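Local structure of Myo-inositol dehydrogenase (Corynebacterium glutamicum, 3EUW) at the interface of chains A and B. The protein oxidises myo-inositol as a dehydrogenase of the Gfo/Idh/MocA family, probably at the C2 hydroxyl and with NAD+ as hydride acceptor. Sequence-based numbering; all coordinates share one arbitrary frame. Chains: chain A/B, Myo-inositol dehydrogenase.

Contact 1: the interface of chains A and B. Residues chain A 147, 222, 224; chain B 197, 199, 212-214.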
ATOM      1  N   GLU A 147     -12.215  -8.353  19.828  1.00 13.04           N
ATOM      2  CA  GLU A 147     -11.460  -9.323  20.602  1.00 15.62           C
ATOM      3  C   GLU A 147     -10.057  -8.852  20.985  1.00 15.34           C
ATOM      4  O   GLU A 147      -9.561  -9.168  22.071  1.00 12.56           O
ATOM      5  CB  GLU A 147     -11.384 -10.645  19.833  1.00 11.67           C
ATOM      6  CG  GLU A 147     -12.767 -11.237  19.537  1.00 14.22           C
ATOM      7  CD  GLU A 147     -12.715 -12.459  18.632  1.00 15.17           C
ATOM      8  OE1 GLU A 147     -11.638 -12.749  18.062  1.00 14.19           O
ATOM      9  OE2 GLU A 147     -13.757 -13.126  18.482  1.00 15.40           O
ATOM     10  N   GLY A 222     -13.081 -10.547  28.206  1.00 21.59           N
ATOM     11  CA  GLY A 222     -11.996 -11.310  27.617  1.00 19.78           C
ATOM     12  C   GLY A 222     -11.246 -10.581  26.513  1.00 18.88           C
ATOM     13  O   GLY A 222     -10.372 -11.160  25.875  1.00 18.61           O
ATOM     14  N   LEU A 224      -8.510  -8.346  24.776  1.00 11.02           N
ATOM     15  CA  LEU A 224      -7.105  -8.113  25.101  1.00 11.82           C
ATOM     16  C   LEU A 224      -6.650  -6.859  24.384  1.00 11.49           C
ATOM     17  O   LEU A 224      -6.699  -6.782  23.151  1.00 11.46           O
ATOM     18  CB  LEU A 224      -6.227  -9.301  24.674  1.00  5.33           C
ATOM     19  CG  LEU A 224      -6.482 -10.599  25.461  1.00 13.22           C
ATOM     20  CD1 LEU A 224      -5.578 -11.711  24.933  1.00 14.18           C
ATOM     21  CD2 LEU A 224      -6.230 -10.361  26.965  1.00  7.52           C
TER
ATOM     22  N   ALA B 197      -6.938 -15.444  27.211  1.00 16.42           N
ATOM     23  CA  ALA B 197      -8.355 -15.139  27.374  1.00 17.02           C
ATOM     24  C   ALA B 197      -9.170 -16.159  26.582  1.00 16.48           C
ATOM     25  O   ALA B 197      -8.606 -16.953  25.837  1.00 16.88           O
ATOM     26  CB  ALA B 197      -8.652 -13.717  26.881  1.00 14.52           C
ATOM     27  N   VAL B 199     -12.511 -15.783  24.264  1.00 20.40           N
ATOM     28  CA  VAL B 199     -13.522 -14.902  23.695  1.00 20.12           C
ATOM     29  C   VAL B 199     -14.440 -15.423  22.606  1.00 21.15           C
ATOM     30  O   VAL B 199     -15.357 -14.709  22.198  1.00 22.33           O
ATOM     31  CB  VAL B 199     -12.875 -13.620  23.137  1.00 20.69           C
ATOM     32  CG1 VAL B 199     -12.292 -12.817  24.263  1.00 19.28           C
ATOM     33  CG2 VAL B 199     -11.785 -13.979  22.112  1.00 18.66           C
ATOM     34  N   GLN B 212      -6.940 -17.111  22.707  1.00 14.39           N
ATOM     35  CA  GLN B 212      -6.345 -15.802  22.438  1.00 16.28           C
ATOM     36  C   GLN B 212      -5.259 -15.469  23.480  1.00 15.71           C
ATOM     37  O   GLN B 212      -5.549 -15.554  24.693  1.00 18.01           O
ATOM     38  CB  GLN B 212      -7.449 -14.779  22.516  1.00 19.76           C
ATOM     39  CG  GLN B 212      -7.147 -13.461  21.958  1.00 22.62           C
ATOM     40  CD  GLN B 212      -8.313 -12.513  22.145  1.00 21.17           C
ATOM     41  OE1 GLN B 212      -8.766 -11.920  21.189  1.00 20.78           O
ATOM     42  NE2 GLN B 212      -8.788 -12.358  23.371  1.00 22.76           N
ATOM     43  N   VAL B 213      -4.017 -15.192  23.039  1.00 13.71           N
ATOM     44  CA  VAL B 213      -2.979 -14.851  24.022  1.00 13.29           C
ATOM     45  C   VAL B 213      -2.083 -13.703  23.559  1.00 14.33           C
ATOM     46  O   VAL B 213      -1.976 -13.418  22.361  1.00 15.24           O
ATOM     47  CB  VAL B 213      -2.059 -16.071  24.390  1.00 15.51           C
ATOM     48  CG1 VAL B 213      -2.873 -17.197  24.924  1.00  9.78           C
ATOM     49  CG2 VAL B 213      -1.249 -16.521  23.176  1.00 11.29           C
ATOM     50  N   ILE B 214      -1.448 -13.046  24.524  1.00 14.74           N
ATOM     51  CA  ILE B 214      -0.505 -11.966  24.261  1.00 12.90           C
ATOM     52  C   ILE B 214       0.711 -12.322  25.111  1.00 13.84           C
ATOM     53  O   ILE B 214       0.599 -12.538  26.323  1.00 14.56           O
ATOM     54  CB  ILE B 214      -0.970 -10.565  24.759  1.00 13.90           C
ATOM     55  CG1 ILE B 214      -2.294 -10.126  24.123  1.00 13.43           C
ATOM     56  CG2 ILE B 214       0.153  -9.563  24.477  1.00  8.43           C
ATOM     57  CD1 ILE B 214      -2.175  -9.425  22.779  1.00 10.35           C
TER
HETATM   58  O   HOH W   1     -15.801 -13.363  19.981  1.00 18.02           O

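Contact 2: the interface of chains A and B. Residues chain A 212, 214, 228-230; chain B 147-148, 223-224.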
ATOM      1  N   GLN A 212      10.929   2.487  26.778  1.00  9.20           N
ATOM      2  CA  GLN A 212      10.030   1.642  25.998  1.00  9.15           C
ATOM      3  C   GLN A 212       9.243   0.692  26.902  1.00 10.93           C
ATOM      4  O   GLN A 212       9.774   0.124  27.865  1.00 11.35           O
ATOM      5  CB  GLN A 212      10.777   0.847  24.907  1.00 11.56           C
ATOM      6  CG  GLN A 212      11.667  -0.283  25.395  1.00  9.77           C
ATOM      7  CD  GLN A 212      12.200  -1.153  24.260  1.00 11.48           C
ATOM      8  OE1 GLN A 212      12.863  -2.164  24.495  1.00 13.57           O
ATOM      9  NE2 GLN A 212      11.908  -0.764  23.029  1.00  8.95           N
ATOM     10  N   ILE A 214       5.584  -2.217  27.078  1.00 11.48           N
ATOM     11  CA  ILE A 214       4.534  -3.001  26.430  1.00 13.19           C
ATOM     12  C   ILE A 214       3.475  -3.181  27.502  1.00 12.52           C
ATOM     13  O   ILE A 214       3.789  -3.545  28.633  1.00 15.18           O
ATOM     14  CB  ILE A 214       4.973  -4.420  25.999  1.00 16.86           C
ATOM     15  CG1 ILE A 214       5.656  -4.415  24.628  1.00 15.99           C
ATOM     16  CG2 ILE A 214       3.721  -5.306  25.852  1.00 15.04           C
ATOM     17  CD1 ILE A 214       6.824  -3.536  24.498  1.00 22.51           C
ATOM     18  N   VAL A 228       1.985  -0.854  22.633  1.00 12.85           N
ATOM     19  CA  VAL A 228       3.430  -0.802  22.442  1.00 12.56           C
ATOM     20  C   VAL A 228       3.904   0.659  22.343  1.00 13.28           C
ATOM     21  O   VAL A 228       3.435   1.425  21.495  1.00 14.44           O
ATOM     22  CB  VAL A 228       3.866  -1.568  21.161  1.00 14.80           C
ATOM     23  CG1 VAL A 228       5.388  -1.479  20.990  1.00 10.84           C
ATOM     24  CG2 VAL A 228       3.427  -3.047  21.241  1.00 11.40           C
ATOM     25  N   ASN A 229       4.826   1.038  23.221  1.00 11.27           N
ATOM     26  CA  ASN A 229       5.359   2.398  23.236  1.00 12.80           C
ATOM     27  C   ASN A 229       6.887   2.415  23.125  1.00 13.46           C
ATOM     28  O   ASN A 229       7.571   1.468  23.546  1.00 12.48           O
ATOM     29  CB  ASN A 229       5.012   3.113  24.545  1.00  9.89           C
ATOM     30  CG  ASN A 229       3.561   3.550  24.638  1.00 13.85           C
ATOM     31  OD1 ASN A 229       2.806   3.592  23.651  1.00 13.08           O
ATOM     32  ND2 ASN A 229       3.169   3.909  25.850  1.00 11.06           N
ATOM     33  N   SER A 230       7.413   3.492  22.551  1.00 13.26           N
ATOM     34  CA  SER A 230       8.852   3.705  22.467  1.00 13.28           C
ATOM     35  C   SER A 230       9.060   5.193  22.489  1.00 12.71           C
ATOM     36  O   SER A 230       8.250   5.934  21.947  1.00 15.43           O
ATOM     37  CB  SER A 230       9.479   3.162  21.197  1.00 13.32           C
ATOM     38  OG  SER A 230      10.843   3.540  21.202  1.00 15.32           O
TER
ATOM     39  N   GLU B 147      15.386  -3.248  19.099  1.00 12.17           N
ATOM     40  CA  GLU B 147      14.786  -2.882  20.381  1.00 13.06           C
ATOM     41  C   GLU B 147      13.425  -3.541  20.663  1.00 14.27           C
ATOM     42  O   GLU B 147      13.117  -3.894  21.811  1.00 14.47           O
ATOM     43  CB  GLU B 147      14.670  -1.359  20.471  1.00 12.93           C
ATOM     44  CG  GLU B 147      16.021  -0.644  20.304  1.00 12.15           C
ATOM     45  CD  GLU B 147      15.886   0.865  20.228  1.00 15.79           C
ATOM     46  OE1 GLU B 147      14.783   1.364  19.897  1.00 13.12           O
ATOM     47  OE2 GLU B 147      16.897   1.554  20.486  1.00 17.58           O
ATOM     48  N   GLN B 148      12.621  -3.707  19.618  1.00 10.94           N
ATOM     49  CA  GLN B 148      11.314  -4.326  19.763  1.00 12.31           C
ATOM     50  C   GLN B 148      11.060  -5.279  18.607  1.00 13.11           C
ATOM     51  O   GLN B 148      11.497  -5.043  17.474  1.00 13.28           O
ATOM     52  CB  GLN B 148      10.204  -3.276  19.776  1.00 12.34           C
ATOM     53  CG  GLN B 148      10.378  -2.178  20.805  1.00 12.48           C
ATOM     54  CD  GLN B 148       9.213  -1.199  20.835  1.00 11.34           C
ATOM     55  OE1 GLN B 148       8.559  -0.942  19.817  1.00 10.19           O
ATOM     56  NE2 GLN B 148       8.964  -0.629  22.006  1.00 10.01           N
ATOM     57  N   GLU B 223      15.649  -5.916  25.104  1.00 13.24           N
ATOM     58  CA  GLU B 223      14.811  -6.038  23.920  1.00 15.61           C
ATOM     59  C   GLU B 223      13.434  -6.500  24.409  1.00 15.83           C
ATOM     60  O   GLU B 223      13.331  -7.270  25.366  1.00 16.60           O
ATOM     61  CB  GLU B 223      15.355  -7.097  22.928  1.00 15.32           C
ATOM     62  CG  GLU B 223      16.783  -6.895  22.433  1.00 15.21           C
ATOM     63  CD  GLU B 223      17.818  -7.551  23.333  1.00 16.62           C
ATOM     64  OE1 GLU B 223      17.493  -7.894  24.494  1.00 13.68           O
ATOM     65  OE2 GLU B 223      18.962  -7.720  22.879  1.00 19.74           O
ATOM     66  N   LEU B 224      12.375  -6.008  23.777  1.00 15.33           N
ATOM     67  CA  LEU B 224      11.029  -6.453  24.136  1.00 15.49           C
ATOM     68  C   LEU B 224      10.404  -7.140  22.923  1.00 12.92           C
ATOM     69  O   LEU B 224      10.229  -6.524  21.880  1.00 14.26           O
ATOM     70  CB  LEU B 224      10.149  -5.282  24.587  1.00 14.83           C
ATOM     71  CG  LEU B 224      10.566  -4.622  25.905  1.00 18.12           C
ATOM     72  CD1 LEU B 224       9.654  -3.429  26.195  1.00 17.22           C
ATOM     73  CD2 LEU B 224      10.499  -5.650  27.043  1.00 12.77           C
TER
HETATM   74  O   HOH W   2      12.655   1.478  21.744  1.00 21.45           O

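Contact 1: the interface of chains A and B
A:Leu224, at the start of strand 224-230, packs its isobutyl group between B:Gln212 and B:Ile214, residues of strand 212-219 in the facing chain. Its CD1 branch meets the methylene CG1 of B:Ile214 at 3.7 Å, the two side chains lying antiparallel, alongside one another. The same methyl lies 3.8 Å from CG of B:Gln212, so the aliphatic stem of the glutamine adds to the apolar surface. On the other flank, CG of A:Leu224 comes within 4.1 Å of the B:Ala197 methyl CB. B:Gln212 is extended, with CG anti to the backbone N (chi1 -165°), which carries its amide between A:Leu224 and the backbone of A:Glu147. As modelled, NE2 makes a weak hydrogen bond of 3.2 Å to the carbonyl O of A:Gly222. OE1, however, lies 3.0 Å from the carbonyl O of A:Glu147, a clash between two acceptors. Exchanging the amide's O and N would put a donor there but remove the donor facing A:Gly222, so the amide orientation is doubtful. A:Glu147 lays its stem obliquely across B:Val199, with CG 3.9 Å from the CG2 branch. Beyond CG the chain is extended (chi2 173°), and its carboxylate reaches water 1, which links OE2 to the carbonyl O of B:Val199, 2.6 Å from the water. The patch joins apolar packing, a backbone-facing amide and a water bridge, and contributes to the A-B interface of the tetramer between strands of the C-terminal domains.

Contact 2: the interface of chains A and B
The side-chain amide nitrogen NE2 of B:Gln148 donates a hydrogen bond to the backbone carbonyl O of A:Asn229 at 3.0 Å. The oxygen lies almost in the plane of the glutamine amide, but the nitrogen stands above the carbonyl plane, 49° out of it, and the bond is bent. B:Gln148 has more of its surface buried by the partner than any other residue of this patch. It is extended beyond CG (chi2 -177°), which lets it span from strand 146-154 to strand 224-230 of chain A. On the way its amide carbon CD passes CG1 of A:Val228 at 3.8 Å, the two side chains running in opposite senses.

A:Gln212 lies antiparallel alongside B:Gln148, and the two amide planes are 20° apart. As modelled, NE2 of A:Gln212 is 3.1 Å from NE2 of B:Gln148, while its OE1 is 3.2 Å from the carbonyl O of B:Glu147. The first pairs two donors and the second two acceptors. Turning the A:Gln212 amide over would plausibly resolve both, giving B:Gln148 an acceptor and the B:Glu147 carbonyl a donor; the modelled orientation is therefore doubtful.

Farther back along its stem, CG of A:Gln212 lies 3.8 Å from CD1 of B:Leu224. That methyl also meets CD1 of A:Ile214 at 3.3 Å, tighter than usual carbon packing. Water 2 connects OG of A:Ser230 with OE1 of B:Glu147, 2.8 Å from the water. Side-chain-to-backbone bonding beside a small apolar layer thus ties strands of the two subunits together and would help set their register within the tetramer.

Contacts 1 and 2 lie about 20 Å apart, measured between the centres of their C-alpha atoms, within one two-fold symmetric interface. Both use residues 147, 212, 214 and 224 with the chains exchanged, so strands 146-154, 212-219 and 224-230 of each subunit serve in both. As modelled, the copies differ in detail: the residue 212 glutamine has chi1 -165° in chain B at contact 1 but 71° in chain A at contact 2, and the isoleucine at 214 also changes conformation. The same residues appear able to adopt different side-chain conformations in the two copies while the same strand surfaces pair the subunits of the tetramer.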